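Local coordinates for putative type VI secretion protein (Escherichia coli, PDB 3U66) that probably serves as an inner-membrane-anchored component of the type VI secretion system, its helical cytoplasmic domain belonging to the DotU family, at residues Ile6-Gln11 / Ala51-Ser56; Leu64-Ala69 / Thr126-Thr131; Pro118-Ala123 / Thr156-Ala161; Arg130-Gly135 / Asp150-Leu155. All coordinates share one frame; numbering follows the deposited sequence.

Contact 1 of 4, residues Ile6-Gln11 / Ala51-Ser56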
loop_
_atom_site.group_PDB
_atom_site.type_symbol
_atom_site.label_atom_id
_atom_site.label_comp_id
_atom_site.label_asym_id
_atom_site.label_seq_id
_atom_site.Cartn_x
_atom_site.Cartn_y
_atom_site.Cartn_z
ATOM N N ILE A 6 1.806 -15.918 -1.831
ATOM C CA ILE A 6 0.716 -16.878 -1.975
ATOM C C ILE A 6 -0.514 -16.287 -2.721
ATOM O O ILE A 6 -0.628 -15.063 -2.870
ATOM C CB ILE A 6 0.417 -17.598 -0.624
ATOM C CG1 ILE A 6 0.686 -19.126 -0.720
ATOM C CG2 ILE A 6 -0.925 -17.209 0.005
ATOM C CD1 ILE A 6 -0.524 -20.119 -0.464
ATOM N N SER A 7 -1.406 -17.173 -3.210
ATOM C CA SER A 7 -2.614 -16.807 -3.950
ATOM C C SER A 7 -3.798 -16.654 -3.004
ATOM O O SER A 7 -4.688 -15.835 -3.266
ATOM C CB SER A 7 -2.922 -17.845 -5.023
ATOM O OG SER A 7 -3.207 -19.112 -4.458
ATOM N N ARG A 8 -3.804 -17.441 -1.899
ATOM C CA ARG A 8 -4.847 -17.388 -0.866
ATOM C C ARG A 8 -4.872 -15.985 -0.260
ATOM O O ARG A 8 -5.941 -15.469 0.019
ATOM C CB ARG A 8 -4.628 -18.457 0.224
ATOM C CG ARG A 8 -5.925 -19.114 0.696
ATOM C CD ARG A 8 -5.664 -20.420 1.440
ATOM N NE ARG A 8 -6.483 -21.533 0.941
ATOM C CZ ARG A 8 -6.003 -22.691 0.490
ATOM N NH1 ARG A 8 -4.692 -22.912 0.464
ATOM N NH2 ARG A 8 -6.827 -23.640 0.062
ATOM N N ALA A 9 -3.692 -15.360 -0.132
ATOM C CA ALA A 9 -3.474 -13.997 0.359
ATOM C C ALA A 9 -4.026 -12.958 -0.631
ATOM O O ALA A 9 -4.710 -12.019 -0.211
ATOM C CB ALA A 9 -1.990 -13.763 0.586
ATOM N N GLU A 10 -3.737 -13.135 -1.936
ATOM C CA GLU A 10 -4.226 -12.258 -3.006
ATOM C C GLU A 10 -5.757 -12.315 -3.080
ATOM O O GLU A 10 -6.401 -11.272 -3.216
ATOM C CB GLU A 10 -3.583 -12.604 -4.360
ATOM C CG GLU A 10 -2.151 -12.116 -4.498
ATOM C CD GLU A 10 -1.645 -12.073 -5.927
ATOM O OE1 GLU A 10 -1.727 -10.998 -6.560
ATOM O OE2 GLU A 10 -1.161 -13.118 -6.414
ATOM N N GLN A 11 -6.325 -13.527 -2.914
ATOM C CA GLN A 11 -7.757 -13.843 -2.863
ATOM C C GLN A 11 -8.466 -12.989 -1.789
ATOM O O GLN A 11 -9.595 -12.548 -2.013
ATOM C CB GLN A 11 -7.919 -15.317 -2.462
ATOM C CG GLN A 11 -8.431 -16.277 -3.515
ATOM C CD GLN A 11 -8.741 -17.653 -2.924
ATOM O OE1 GLN A 11 -8.828 -17.859 -1.695
ATOM N NE2 GLN A 11 -8.938 -18.634 -3.798
ATOM N N ALA A 51 -5.941 -15.001 9.352
ATOM C CA ALA A 51 -5.787 -15.828 10.548
ATOM C C ALA A 51 -6.307 -17.256 10.303
ATOM O O ALA A 51 -5.652 -18.213 10.721
ATOM C CB ALA A 51 -6.511 -15.188 11.724
ATOM N N GLU A 52 -7.456 -17.396 9.587
ATOM C CA GLU A 52 -8.065 -18.686 9.223
ATOM C C GLU A 52 -7.204 -19.439 8.200
ATOM O O GLU A 52 -7.117 -20.671 8.244
ATOM C CB GLU A 52 -9.486 -18.491 8.675
ATOM C CG GLU A 52 -10.552 -18.355 9.749
ATOM N N ALA A 53 -6.542 -18.693 7.303
ATOM C CA ALA A 53 -5.662 -19.252 6.277
ATOM C C ALA A 53 -4.309 -19.734 6.839
ATOM O O ALA A 53 -3.501 -20.298 6.095
ATOM C CB ALA A 53 -5.449 -18.238 5.167
ATOM N N GLY A 54 -4.079 -19.511 8.132
ATOM C CA GLY A 54 -2.869 -19.963 8.813
ATOM C C GLY A 54 -1.717 -18.986 8.886
ATOM O O GLY A 54 -0.647 -19.353 9.379
ATOM N N PHE A 55 -1.913 -17.742 8.400
ATOM C CA PHE A 55 -0.876 -16.710 8.451
ATOM C C PHE A 55 -0.666 -16.216 9.873
ATOM O O PHE A 55 -1.639 -16.032 10.616
ATOM C CB PHE A 55 -1.201 -15.523 7.527
ATOM C CG PHE A 55 -1.189 -15.876 6.064
ATOM C CD1 PHE A 55 0.005 -15.935 5.356
ATOM C CD2 PHE A 55 -2.370 -16.175 5.395
ATOM C CE1 PHE A 55 0.018 -16.284 4.007
ATOM C CE2 PHE A 55 -2.357 -16.516 4.042
ATOM C CZ PHE A 55 -1.161 -16.568 3.361
ATOM N N SER A 56 0.610 -16.002 10.247
ATOM C CA SER A 56 1.007 -15.508 11.568
ATOM C C SER A 56 0.514 -14.065 11.785
ATOM O O SER A 56 0.209 -13.377 10.811
ATOM C CB SER A 56 2.527 -15.560 11.713
ATOM O OG SER A 56 3.174 -14.628 10.858
#
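Phe55 points its ring at the first turn of helix 7-24, and its far tip, CZ, does the touching. Ile6 CG2 lies at the ring edge, in the ring plane, 3.4 Å from Phe55 CZ; the same ring atom reaches the methyl of Ala9, with CB 4.0 Å from Phe55 CZ. With chi1 at -66°, CG of Phe55 stands beside the backbone N and opposite the carbonyl carbon, a setting that carries the ring across to Ile6 and Ala9. Nearer the surface, Arg8 lays the aliphatic part of its chain beside Ala53, with Arg8 CD 4.3 Å from Ala53 CB. Ala123 of helix 122-133 also touches Ile6, Ala9 and Phe55, so the ring borders that helix as well, while Ser60 of helix 57-76 touches it too. The chain reaches Phe55 through Gly54, whose positive phi (93°) ends helix 32-52, and leaves it through Ser56, whose side chain caps the start of helix 57-76. The arrangement is a Schellman motif leading within two residues to an N-cap, a tight helix-to-helix connection whose intervening aromatic packs on the N-terminal helix of the domain.

Contact 2 of 4, residues Leu64-Ala69 / Thr126-Thr131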
loop_
_atom_site.group_PDB
_atom_site.type_symbol
_atom_site.label_atom_id
_atom_site.label_comp_id
_atom_site.label_asym_id
_atom_site.label_seq_id
_atom_site.Cartn_x
_atom_site.Cartn_y
_atom_site.Cartn_z
ATOM N N LEU A 64 -1.928 -6.166 6.234
ATOM C CA LEU A 64 -3.034 -5.277 6.576
ATOM C C LEU A 64 -2.589 -3.825 6.717
ATOM O O LEU A 64 -3.374 -2.923 6.404
ATOM C CB LEU A 64 -3.740 -5.756 7.844
ATOM C CG LEU A 64 -4.633 -6.987 7.679
ATOM C CD1 LEU A 64 -4.791 -7.719 8.994
ATOM C CD2 LEU A 64 -5.993 -6.612 7.100
ATOM N N TYR A 65 -1.337 -3.599 7.179
ATOM C CA TYR A 65 -0.747 -2.272 7.337
ATOM C C TYR A 65 -0.591 -1.621 5.963
ATOM O O TYR A 65 -1.087 -0.512 5.757
ATOM C CB TYR A 65 0.616 -2.355 8.052
ATOM C CG TYR A 65 1.192 -1.003 8.416
ATOM C CD1 TYR A 65 2.057 -0.336 7.558
ATOM C CD2 TYR A 65 0.883 -0.400 9.635
ATOM C CE1 TYR A 65 2.571 0.917 7.878
ATOM C CE2 TYR A 65 1.398 0.848 9.970
ATOM C CZ TYR A 65 2.234 1.508 9.085
ATOM O OH TYR A 65 2.738 2.743 9.395
ATOM N N ALA A 66 0.061 -2.345 5.017
ATOM C CA ALA A 66 0.291 -1.903 3.640
ATOM C C ALA A 66 -1.026 -1.580 2.969
ATOM O O ALA A 66 -1.117 -0.550 2.311
ATOM C CB ALA A 66 1.039 -2.970 2.855
ATOM N N PHE A 67 -2.059 -2.410 3.196
ATOM C CA PHE A 67 -3.394 -2.168 2.640
ATOM C C PHE A 67 -4.057 -0.914 3.206
ATOM O O PHE A 67 -4.670 -0.170 2.432
ATOM C CB PHE A 67 -4.317 -3.383 2.804
ATOM C CG PHE A 67 -5.641 -3.200 2.113
ATOM C CD1 PHE A 67 -5.769 -3.440 0.751
ATOM C CD2 PHE A 67 -6.758 -2.774 2.819
ATOM C CE1 PHE A 67 -6.989 -3.254 0.111
ATOM C CE2 PHE A 67 -7.979 -2.584 2.174
ATOM C CZ PHE A 67 -8.082 -2.824 0.826
ATOM N N CYS A 68 -3.979 -0.707 4.551
ATOM C CA CYS A 68 -4.533 0.463 5.235
ATOM C C CYS A 68 -3.873 1.721 4.683
ATOM O O CYS A 68 -4.566 2.648 4.283
ATOM C CB CYS A 68 -4.356 0.355 6.746
ATOM S SG CYS A 68 -5.601 -0.671 7.572
ATOM N N ALA A 69 -2.532 1.709 4.595
ATOM C CA ALA A 69 -1.699 2.784 4.054
ATOM C C ALA A 69 -2.015 3.056 2.579
ATOM O O ALA A 69 -2.009 4.220 2.167
ATOM C CB ALA A 69 -0.232 2.428 4.214
ATOM N N THR A 126 4.479 -10.137 -1.967
ATOM C CA THR A 126 3.482 -10.020 -3.032
ATOM C C THR A 126 2.593 -8.814 -2.744
ATOM O O THR A 126 2.432 -7.954 -3.613
ATOM C CB THR A 126 2.708 -11.340 -3.197
ATOM O OG1 THR A 126 3.633 -12.383 -3.523
ATOM C CG2 THR A 126 1.605 -11.257 -4.257
ATOM N N CYS A 127 2.067 -8.732 -1.510
ATOM C CA CYS A 127 1.198 -7.650 -1.060
ATOM C C CYS A 127 1.873 -6.287 -1.115
ATOM O O CYS A 127 1.232 -5.318 -1.518
ATOM C CB CYS A 127 0.643 -7.957 0.323
ATOM S SG CYS A 127 -0.558 -9.308 0.332
ATOM N N LEU A 128 3.174 -6.227 -0.765
ATOM C CA LEU A 128 3.978 -5.006 -0.813
ATOM C C LEU A 128 4.206 -4.545 -2.266
ATOM O O LEU A 128 4.296 -3.338 -2.528
ATOM C CB LEU A 128 5.312 -5.192 -0.064
ATOM C CG LEU A 128 5.230 -5.384 1.459
ATOM C CD1 LEU A 128 6.569 -5.752 2.026
ATOM C CD2 LEU A 128 4.686 -4.145 2.166
ATOM N N CYS A 129 4.269 -5.510 -3.208
ATOM C CA CYS A 129 4.410 -5.231 -4.636
ATOM C C CYS A 129 3.082 -4.722 -5.170
ATOM O O CYS A 129 3.048 -3.756 -5.935
ATOM C CB CYS A 129 4.878 -6.470 -5.397
ATOM S SG CYS A 129 6.629 -6.857 -5.167
ATOM N N ARG A 130 1.989 -5.367 -4.748
ATOM C CA ARG A 130 0.630 -4.999 -5.136
ATOM C C ARG A 130 0.299 -3.599 -4.625
ATOM O O ARG A 130 -0.310 -2.821 -5.367
ATOM C CB ARG A 130 -0.383 -6.043 -4.631
ATOM C CG ARG A 130 -1.434 -6.465 -5.656
ATOM C CD ARG A 130 -0.832 -7.219 -6.822
ATOM N NE ARG A 130 -1.661 -8.333 -7.279
ATOM C CZ ARG A 130 -2.193 -8.432 -8.493
ATOM N NH1 ARG A 130 -2.000 -7.470 -9.391
ATOM N NH2 ARG A 130 -2.927 -9.483 -8.819
ATOM N N THR A 131 0.764 -3.260 -3.390
ATOM C CA THR A 131 0.576 -1.955 -2.756
ATOM C C THR A 131 1.209 -0.858 -3.630
ATOM O O THR A 131 0.574 0.163 -3.878
ATOM C CB THR A 131 1.091 -1.989 -1.302
ATOM O OG1 THR A 131 0.350 -2.969 -0.568
ATOM C CG2 THR A 131 0.995 -0.643 -0.601
#
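Thr131 meets Ala66 beside a flat group of its own helix, the peptide carbonyl of Cys127, which receives donors on both faces. Thr131 OG1 donates to Cys127 O at 2.7 Å, lying 37° out of the carbonyl plane, while the backbone N of Thr131 reaches the same oxygen from the opposite face in the ordinary helical bond. The aromatic rings of segment 64-69 turn to other neighbours: Tyr65 forms a cation-pi contact with Arg110 and an edge-to-face pair with Phe98, and the ring of Phe67 meets that of Phe13. The methyl of Ala66 is the centre of the contact. Its CB lies 3.5 Å from Thr131 OG1 and 3.9 Å from Leu128 CD2, the latter a branch that reaches in from the flank. In Thr131, chi1 of -61° sets OG1 beside the backbone N, within range of Cys127 O, and leaves CG2 to lie 3.6 Å from Ala66 O. The hydroxyl of this buried threonine is satisfied within its own helix, although its oxygen still lies against the methyl of Ala66. With Thr131 replaced by an alanine, both OG1 and CG2 go, which is likely to leave Cys127 O without its second donor and a gap beside Ala66 O. The nearest CA atoms, those of Ala66 and Thr131, are 6.4 Å apart, and the two segments run in roughly the same direction. Close approach over an alanine, with a threonine bonded back into its own helix, is the packing of two core helices in an all-helical bundle, here 57-76 and 122-133 near the centre of the domain.

Contact 3 of 4, residues Pro118-Ala123 / Thr156-Ala161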
loop_
_atom_site.group_PDB
_atom_site.type_symbol
_atom_site.label_atom_id
_atom_site.label_comp_id
_atom_site.label_asym_id
_atom_site.label_seq_id
_atom_site.Cartn_x
_atom_site.Cartn_y
_atom_site.Cartn_z
ATOM N N PRO A 118 16.742 -12.949 5.030
ATOM C CA PRO A 118 17.155 -13.908 3.983
ATOM C C PRO A 118 16.001 -14.563 3.203
ATOM O O PRO A 118 16.063 -14.639 1.971
ATOM C CB PRO A 118 17.985 -14.940 4.750
ATOM C CG PRO A 118 17.573 -14.809 6.152
ATOM C CD PRO A 118 17.189 -13.388 6.369
ATOM N N ALA A 119 14.938 -15.001 3.914
ATOM C CA ALA A 119 13.764 -15.644 3.303
ATOM C C ALA A 119 12.437 -15.015 3.784
ATOM O O ALA A 119 11.691 -15.669 4.519
ATOM C CB ALA A 119 13.782 -17.151 3.559
ATOM N N PRO A 120 12.110 -13.756 3.380
ATOM C CA PRO A 120 10.833 -13.165 3.815
ATOM C C PRO A 120 9.634 -13.907 3.219
ATOM O O PRO A 120 9.758 -14.479 2.126
ATOM C CB PRO A 120 10.917 -11.719 3.308
ATOM C CG PRO A 120 11.867 -11.751 2.190
ATOM C CD PRO A 120 12.857 -12.831 2.498
ATOM N N ASP A 121 8.477 -13.900 3.924
ATOM C CA ASP A 121 7.258 -14.562 3.449
ATOM C C ASP A 121 6.879 -14.008 2.066
ATOM O O ASP A 121 6.679 -12.796 1.891
ATOM C CB ASP A 121 6.110 -14.400 4.465
ATOM C CG ASP A 121 4.899 -15.313 4.281
ATOM O OD1 ASP A 121 4.745 -15.898 3.180
ATOM O OD2 ASP A 121 4.085 -15.413 5.226
ATOM N N VAL A 122 6.850 -14.909 1.072
ATOM C CA VAL A 122 6.528 -14.604 -0.323
ATOM C C VAL A 122 5.175 -13.857 -0.445
ATOM O O VAL A 122 5.079 -12.888 -1.204
ATOM C CB VAL A 122 6.677 -15.856 -1.240
ATOM C CG1 VAL A 122 5.740 -16.991 -0.827
ATOM C CG2 VAL A 122 6.507 -15.507 -2.716
ATOM N N ALA A 123 4.178 -14.253 0.379
ATOM C CA ALA A 123 2.853 -13.629 0.444
ATOM C C ALA A 123 2.935 -12.146 0.852
ATOM O O ALA A 123 2.280 -11.313 0.221
ATOM C CB ALA A 123 1.952 -14.409 1.389
ATOM N N THR A 156 11.223 -5.982 -6.253
ATOM C CA THR A 156 10.793 -6.529 -7.539
ATOM C C THR A 156 11.585 -7.798 -7.888
ATOM O O THR A 156 10.987 -8.780 -8.331
ATOM C CB THR A 156 10.837 -5.385 -8.584
ATOM O OG1 THR A 156 9.522 -4.881 -8.809
ATOM C CG2 THR A 156 11.535 -5.743 -9.880
ATOM N N ALA A 157 12.917 -7.774 -7.637
ATOM C CA ALA A 157 13.862 -8.855 -7.933
ATOM C C ALA A 157 13.621 -10.129 -7.117
ATOM O O ALA A 157 13.977 -11.222 -7.570
ATOM C CB ALA A 157 15.292 -8.364 -7.739
ATOM N N ARG A 158 13.023 -9.987 -5.923
ATOM C CA ARG A 158 12.777 -11.108 -5.027
ATOM C C ARG A 158 11.429 -11.799 -5.169
ATOM O O ARG A 158 11.191 -12.811 -4.501
ATOM C CB ARG A 158 13.113 -10.742 -3.585
ATOM C CG ARG A 158 14.456 -11.310 -3.187
ATOM C CD ARG A 158 15.210 -10.388 -2.278
ATOM N NE ARG A 158 14.968 -10.696 -0.874
ATOM C CZ ARG A 158 15.421 -9.953 0.127
ATOM N NH1 ARG A 158 16.119 -8.852 -0.118
ATOM N NH2 ARG A 158 15.164 -10.295 1.381
ATOM N N VAL A 159 10.574 -11.296 -6.078
ATOM C CA VAL A 159 9.261 -11.881 -6.359
ATOM C C VAL A 159 9.118 -12.191 -7.872
ATOM O O VAL A 159 9.303 -11.287 -8.695
ATOM C CB VAL A 159 8.080 -11.071 -5.738
ATOM C CG1 VAL A 159 8.022 -9.662 -6.288
ATOM C CG2 VAL A 159 6.735 -11.770 -5.915
ATOM N N PRO A 160 8.869 -13.472 -8.251
ATOM C CA PRO A 160 8.779 -13.804 -9.691
ATOM C C PRO A 160 7.614 -13.151 -10.425
ATOM O O PRO A 160 7.768 -12.749 -11.577
ATOM C CB PRO A 160 8.668 -15.337 -9.707
ATOM C CG PRO A 160 8.150 -15.702 -8.360
ATOM C CD PRO A 160 8.689 -14.673 -7.405
ATOM N N ALA A 161 6.471 -13.012 -9.739
ATOM C CA ALA A 161 5.223 -12.445 -10.255
ATOM C C ALA A 161 5.309 -10.934 -10.618
ATOM O O ALA A 161 4.404 -10.392 -11.267
ATOM C CB ALA A 161 4.116 -12.672 -9.237
#
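Arg158 stretches from the end of helix 148-157 to Pro120, just ahead of helix 122-133, and only the far end of its chain arrives there. The CB is directed toward segment 118-123, but CB, CG and CD stay well back from the proline; the closest of them, Arg158 CD, is still 5.7 Å from Pro120 CG. Bends at chi2 (144°) and chi3 (93°) turn the chain so that it crosses the proline ring at about a right angle. NE is the first atom to come near, 4.5 Å from Pro120 CG, and CZ keeps the same distance from that atom, which leaves the contact itself to NH2. At the tip, NH2 lies 3.6 Å from Pro120 CD and 3.7 Å from Pro120 CG; the CD atom sits in the guanidinium plane, at its edge. The other terminal nitrogen, NH1, donates a hydrogen bond to the carbonyl O of Leu115, and this polar hold probably fixes the guanidinium while the proline gives it an apolar border. Farther along, Val122 and Val159 approach more loosely, their CG2 atoms 4.9 Å apart. Asp121 starts helix 122-133 as its N-cap: Ala123 N donates to Asp121 OD1 at 3.3 Å with an N-H...O angle of 150°, coming from above the carboxylate plane. Both Pro120 and Arg158 also touch Leu125, one turn into that helix. The contact therefore lies at the surface, where the end of helix 148-157, the start of helix 122-133 and the last residue of helix 103-115 come together, with no strand nearby.

Contact 4 of 4, residues Arg130-Gly135 / Asp150-Leu155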
loop_
_atom_site.group_PDB
_atom_site.type_symbol
_atom_site.label_atom_id
_atom_site.label_comp_id
_atom_site.label_asym_id
_atom_site.label_seq_id
_atom_site.Cartn_x
_atom_site.Cartn_y
_atom_site.Cartn_z
ATOM N N ARG A 130 1.989 -5.367 -4.748
ATOM C CA ARG A 130 0.630 -4.999 -5.136
ATOM C C ARG A 130 0.299 -3.599 -4.625
ATOM O O ARG A 130 -0.310 -2.821 -5.367
ATOM C CB ARG A 130 -0.383 -6.043 -4.631
ATOM C CG ARG A 130 -1.434 -6.465 -5.656
ATOM C CD ARG A 130 -0.832 -7.219 -6.822
ATOM N NE ARG A 130 -1.661 -8.333 -7.279
ATOM C CZ ARG A 130 -2.193 -8.432 -8.493
ATOM N NH1 ARG A 130 -2.000 -7.470 -9.391
ATOM N NH2 ARG A 130 -2.927 -9.483 -8.819
ATOM N N THR A 131 0.764 -3.260 -3.390
ATOM C CA THR A 131 0.576 -1.955 -2.756
ATOM C C THR A 131 1.209 -0.858 -3.630
ATOM O O THR A 131 0.574 0.163 -3.878
ATOM C CB THR A 131 1.091 -1.989 -1.302
ATOM O OG1 THR A 131 0.350 -2.969 -0.568
ATOM C CG2 THR A 131 0.995 -0.643 -0.601
ATOM N N LEU A 132 2.431 -1.105 -4.129
ATOM C CA LEU A 132 3.162 -0.172 -4.992
ATOM C C LEU A 132 2.601 -0.105 -6.403
ATOM O O LEU A 132 2.634 0.969 -7.007
ATOM C CB LEU A 132 4.671 -0.483 -5.034
ATOM C CG LEU A 132 5.466 -0.404 -3.722
ATOM C CD1 LEU A 132 6.929 -0.579 -3.976
ATOM C CD2 LEU A 132 5.230 0.895 -2.983
ATOM N N GLN A 133 2.097 -1.242 -6.931
ATOM C CA GLN A 133 1.488 -1.344 -8.259
ATOM C C GLN A 133 0.208 -0.521 -8.321
ATOM O O GLN A 133 -0.038 0.119 -9.337
ATOM C CB GLN A 133 1.188 -2.817 -8.602
ATOM C CG GLN A 133 0.593 -3.037 -9.999
ATOM C CD GLN A 133 -0.141 -4.342 -10.179
ATOM O OE1 GLN A 133 -0.292 -5.149 -9.261
ATOM N NE2 GLN A 133 -0.644 -4.563 -11.374
ATOM N N LEU A 134 -0.596 -0.523 -7.244
ATOM C CA LEU A 134 -1.874 0.202 -7.216
ATOM C C LEU A 134 -1.761 1.719 -7.024
ATOM O O LEU A 134 -2.770 2.427 -7.096
ATOM C CB LEU A 134 -2.906 -0.443 -6.261
ATOM C CG LEU A 134 -3.188 -1.950 -6.431
ATOM C CD1 LEU A 134 -4.266 -2.388 -5.500
ATOM C CD2 LEU A 134 -3.576 -2.312 -7.846
ATOM N N GLY A 135 -0.542 2.203 -6.806
ATOM C CA GLY A 135 -0.281 3.628 -6.691
ATOM C C GLY A 135 0.286 4.164 -5.396
ATOM O O GLY A 135 0.353 5.390 -5.247
ATOM N N ASP A 150 15.777 2.193 -6.185
ATOM C CA ASP A 150 16.605 1.069 -5.758
ATOM C C ASP A 150 15.841 0.062 -4.885
ATOM O O ASP A 150 16.007 -1.144 -5.065
ATOM C CB ASP A 150 17.881 1.587 -5.071
ATOM C CG ASP A 150 18.703 2.567 -5.906
ATOM O OD1 ASP A 150 18.561 2.559 -7.157
ATOM O OD2 ASP A 150 19.496 3.331 -5.312
ATOM N N VAL A 151 14.994 0.556 -3.956
ATOM C CA VAL A 151 14.151 -0.256 -3.066
ATOM C C VAL A 151 13.092 -1.008 -3.896
ATOM O O VAL A 151 12.870 -2.200 -3.662
ATOM C CB VAL A 151 13.516 0.601 -1.941
ATOM C CG1 VAL A 151 12.519 -0.203 -1.111
ATOM C CG2 VAL A 151 14.589 1.206 -1.046
ATOM N N ILE A 152 12.473 -0.320 -4.880
ATOM C CA ILE A 152 11.490 -0.916 -5.798
ATOM C C ILE A 152 12.140 -2.072 -6.589
ATOM O O ILE A 152 11.617 -3.186 -6.552
ATOM C CB ILE A 152 10.829 0.153 -6.715
ATOM C CG1 ILE A 152 9.919 1.094 -5.894
ATOM C CG2 ILE A 152 10.058 -0.486 -7.882
ATOM C CD1 ILE A 152 9.444 2.387 -6.604
ATOM N N ARG A 153 13.310 -1.815 -7.232
ATOM C CA ARG A 153 14.073 -2.806 -8.010
ATOM C C ARG A 153 14.438 -4.047 -7.191
ATOM O O ARG A 153 14.263 -5.166 -7.673
ATOM C CB ARG A 153 15.343 -2.183 -8.596
ATOM C CG ARG A 153 15.120 -1.437 -9.897
ATOM C CD ARG A 153 16.357 -0.649 -10.288
ATOM N NE ARG A 153 16.125 0.793 -10.250
ATOM C CZ ARG A 153 15.773 1.519 -11.307
ATOM N NH1 ARG A 153 15.632 0.947 -12.495
ATOM N NH2 ARG A 153 15.577 2.824 -11.187
ATOM N N ALA A 154 14.907 -3.839 -5.947
ATOM C CA ALA A 154 15.308 -4.893 -5.018
ATOM C C ALA A 154 14.140 -5.766 -4.588
ATOM O O ALA A 154 14.294 -6.985 -4.517
ATOM C CB ALA A 154 15.982 -4.283 -3.802
ATOM N N LEU A 155 12.976 -5.141 -4.311
ATOM C CA LEU A 155 11.739 -5.809 -3.902
ATOM C C LEU A 155 11.178 -6.591 -5.074
ATOM O O LEU A 155 10.747 -7.728 -4.909
ATOM C CB LEU A 155 10.727 -4.767 -3.382
ATOM C CG LEU A 155 9.285 -5.218 -3.110
ATOM C CD1 LEU A 155 9.179 -6.058 -1.845
ATOM C CD2 LEU A 155 8.373 -4.025 -3.016
#
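Leu132, in the last turn of helix 122-133, faces Ile152 of helix 148-157 with their CA atoms 8.4 Å apart, the nearest such pair, and the two segments run more opposed than parallel. That separation is bridged by side chains alone. One methyl of Leu132, CD1, touches two residues that stand about one helical turn apart: it is 3.9 Å from Ile152 CG1 and 3.9 Å from Leu155 CD2. Each pair meets at a slant. The Leu132 torsion, chi1 -61°, holds CG beside the backbone N and opposite the carbonyl carbon, from where CD1 extends to the facing helix. Leu155 answers with CG opposite its backbone N (chi1 170°), and its CD2 branch is the one that turns to Leu132. Trp108 of helix 103-115 also borders Leu132 and Val151. On another flank of helix 122-133, Arg130 NH1 donates to Gln133 OE1 at 2.9 Å, nearly straight at 163°; the bond lies in the carbonyl plane, on a lone pair, and close to the guanidinium plane, so it helps hold both flat groups coplanar. NE of the same arginine forms a salt bridge with Glu10, which ties this flank to helix 7-24. The chain leaves the helix at Gly135, whose positive phi marks a Schellman motif; of its bonds back into the last turn, the one from Gly135 N to Leu132 O is weak. A leucine methyl set between an isoleucine and a leucine is ordinary apolar helix-helix packing, and here it lays the short helix 148-157 against the C-terminal turn of a bundle helix.

In the fold
From the N terminus, contact 1 closes first, bringing the turn after helix 32-52 back to the start of helix 7-24. Contact 2 opens only after that and joins helix 57-76 to helix 122-133 across a long, largely helical excursion. Contact 3 begins before contact 2 has closed, so these two cross. Contact 4 starts where contact 2 ends, sharing Arg130 and Thr131, and nests inside the loop that contact 3 closes. Contacts 2, 3 and 4 all use helix 122-133, which links the bundle core to helix 148-157 and the segment after it. Cys129 packs on both Leu155 and Val159, connecting contact 2 with contacts 4 and 3.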